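Local coordinates for uncharacterized protein YppE (Bacillus subtilis, PDB 2IM8) that is of unknown function, a single-chain bundle of four long helices belonging to the bacterial DUF1798 family, at residues Q12-A17 with T109-K114. Residues are numbered along the deposited sequence; the frame is centred on the assembly and turned at random.
With PO4 (phosphate ion), chain C.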
loop_
_atom_site.group_PDB
_atom_site.type_symbol
_atom_site.label_atom_id
_atom_site.label_comp_id
_atom_site.label_asym_id
_atom_site.label_seq_id
_atom_site.Cartn_x
_atom_site.Cartn_y
_atom_site.Cartn_z
ATOM N N GLN A 12 -1.157 -2.971 7.708
ATOM C CA GLN A 12 0.244 -2.554 7.742
ATOM C C GLN A 12 0.506 -1.609 6.565
ATOM O O GLN A 12 1.117 -0.558 6.732
ATOM C CB GLN A 12 1.161 -3.780 7.635
ATOM C CG GLN A 12 2.544 -3.591 8.228
ATOM C CD GLN A 12 3.364 -4.870 8.238
ATOM O OE1 GLN A 12 2.879 -5.940 8.632
ATOM N NE2 GLN A 12 4.618 -4.764 7.819
HETATM N N MSE A 13 0.041 -1.983 5.376
HETATM C CA MSE A 13 0.229 -1.142 4.194
HETATM C C MSE A 13 -0.516 0.186 4.323
HETATM O O MSE A 13 -0.032 1.228 3.885
HETATM C CB MSE A 13 -0.228 -1.877 2.934
HETATM C CG MSE A 13 0.718 -3.008 2.532
HETATM SE SE MSE A 13 0.064 -4.071 1.054
HETATM C CE MSE A 13 0.313 -2.791 -0.368
ATOM N N ILE A 14 -1.696 0.154 4.931
ATOM C CA ILE A 14 -2.468 1.380 5.113
ATOM C C ILE A 14 -1.664 2.335 5.980
ATOM O O ILE A 14 -1.555 3.527 5.688
ATOM C CB ILE A 14 -3.834 1.089 5.786
ATOM C CG1 ILE A 14 -4.720 0.316 4.814
ATOM C CG2 ILE A 14 -4.524 2.404 6.223
ATOM C CD1 ILE A 14 -6.017 -0.199 5.443
ATOM N N GLU A 15 -1.083 1.803 7.046
ATOM C CA GLU A 15 -0.290 2.632 7.937
ATOM C C GLU A 15 0.961 3.153 7.210
ATOM O O GLU A 15 1.312 4.327 7.330
ATOM C CB GLU A 15 0.101 1.840 9.198
ATOM C CG GLU A 15 0.826 2.694 10.235
ATOM C CD GLU A 15 1.173 1.948 11.529
ATOM O OE1 GLU A 15 0.558 0.892 11.812
ATOM O OE2 GLU A 15 2.059 2.443 12.274
ATOM N N VAL A 16 1.628 2.285 6.458
ATOM C CA VAL A 16 2.815 2.695 5.698
ATOM C C VAL A 16 2.436 3.857 4.784
ATOM O O VAL A 16 3.166 4.841 4.672
ATOM C CB VAL A 16 3.346 1.541 4.814
ATOM C CG1 VAL A 16 4.372 2.078 3.802
ATOM C CG2 VAL A 16 3.963 0.465 5.684
ATOM N N ALA A 17 1.280 3.732 4.133
ATOM C CA ALA A 17 0.795 4.771 3.229
ATOM C C ALA A 17 0.439 6.081 3.947
ATOM O O ALA A 17 0.784 7.165 3.469
ATOM C CB ALA A 17 -0.417 4.259 2.453
ATOM N N THR A 109 -8.076 0.718 -2.631
ATOM C CA THR A 109 -8.007 -0.709 -2.898
ATOM C C THR A 109 -7.760 -1.461 -1.594
ATOM O O THR A 109 -8.357 -2.514 -1.363
ATOM C CB THR A 109 -6.902 -1.049 -3.920
ATOM O OG1 THR A 109 -7.194 -0.401 -5.162
ATOM C CG2 THR A 109 -6.822 -2.571 -4.144
ATOM N N LEU A 110 -6.901 -0.913 -0.731
ATOM C CA LEU A 110 -6.610 -1.555 0.547
ATOM C C LEU A 110 -7.888 -1.639 1.387
ATOM O O LEU A 110 -8.195 -2.673 1.977
ATOM C CB LEU A 110 -5.522 -0.781 1.308
ATOM C CG LEU A 110 -4.124 -0.890 0.674
ATOM C CD1 LEU A 110 -3.114 -0.020 1.417
ATOM C CD2 LEU A 110 -3.703 -2.359 0.675
ATOM N N HIS A 111 -8.636 -0.547 1.438
ATOM C CA HIS A 111 -9.879 -0.540 2.190
ATOM C C HIS A 111 -10.888 -1.506 1.587
ATOM O O HIS A 111 -11.639 -2.140 2.321
ATOM C CB HIS A 111 -10.455 0.871 2.244
ATOM C CG HIS A 111 -9.697 1.780 3.161
ATOM N ND1 HIS A 111 -9.501 3.118 2.898
ATOM C CD2 HIS A 111 -9.069 1.533 4.334
ATOM C CE1 HIS A 111 -8.782 3.655 3.868
ATOM N NE2 HIS A 111 -8.507 2.714 4.752
ATOM N N ALA A 112 -10.901 -1.620 0.260
ATOM C CA ALA A 112 -11.819 -2.531 -0.429
ATOM C C ALA A 112 -11.528 -3.978 -0.029
ATOM O O ALA A 112 -12.434 -4.743 0.301
ATOM C CB ALA A 112 -11.678 -2.370 -1.932
ATOM N N VAL A 113 -10.256 -4.356 -0.066
ATOM C CA VAL A 113 -9.853 -5.706 0.309
ATOM C C VAL A 113 -10.248 -5.938 1.764
ATOM O O VAL A 113 -10.766 -6.999 2.118
ATOM C CB VAL A 113 -8.320 -5.898 0.115
ATOM C CG1 VAL A 113 -7.877 -7.275 0.597
ATOM C CG2 VAL A 113 -7.977 -5.743 -1.353
ATOM N N LYS A 114 -10.020 -4.931 2.603
ATOM C CA LYS A 114 -10.379 -5.017 4.014
ATOM C C LYS A 114 -11.883 -5.255 4.150
ATOM O O LYS A 114 -12.320 -6.095 4.945
ATOM C CB LYS A 114 -10.003 -3.723 4.735
ATOM C CG LYS A 114 -10.412 -3.678 6.201
ATOM C CD LYS A 114 -10.047 -2.327 6.825
ATOM C CE LYS A 114 -10.428 -2.256 8.298
ATOM N NZ LYS A 114 -10.022 -0.945 8.895
HETATM P P PO4 C . -13.981 -0.408 8.235
HETATM O O1 PO4 C . -13.838 -1.000 9.593
HETATM O O2 PO4 C . -14.859 0.796 8.308
HETATM O O3 PO4 C . -14.585 -1.411 7.318
HETATM O O4 PO4 C . -12.644 -0.016 7.722
#
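Leu110 reaches from helix 96-121 toward helix 3-29 and lies between Met13 and Ile14. Its CB sits 3.8 Å from CG1 of Ile14, where the two side chains run past one another in opposite directions. Beyond CG the leucine divides its work: CD1 touches both neighbours, lying 3.8 Å from CB of Met13 as well as against Ile14 CG1, whereas CD2 turns to the outer part of the selenomethionine, 4.2 Å from its SE. The Met13 chain crosses the leucine at about a right angle and bends at its last torsion (chi3 72°), which brings CE round beside the same CD2 methyl. Ile14 has CG1 anti to its carbonyl carbon (chi1 -69°), and from there the chain extends past Leu110 until CD1 comes obliquely upon the His111 ring, 3.7 Å from CD2 of the imidazole. The helices belong to a four-helix, all-alpha bundle in which the first and last helices of the chain pack side by side; their local axes run nearly antiparallel, at 158°, and approach to 10.3 Å. Trp54 of helix 36-64 touches both Met13 and Leu110 and Val78 of helix 72-91 touches Met13, so this apolar cluster is part of the bundle's core, joined by the two middle helices. At the more open margin, past His111, Lys114 is stretched out through all its torsions and carries NZ to a phosphate ion, probably from the crystallisation liquor, with a hydrogen bond of 3.0 Å from Lys114 NZ to phosphate O4. The same ammonium forms a salt bridge with Glu11 of helix 3-29, a polar link between the two helices. A methionine in place of Lys114 would probably leave the Glu11 carboxylate without this positive mate and would remove this donor to the phosphate.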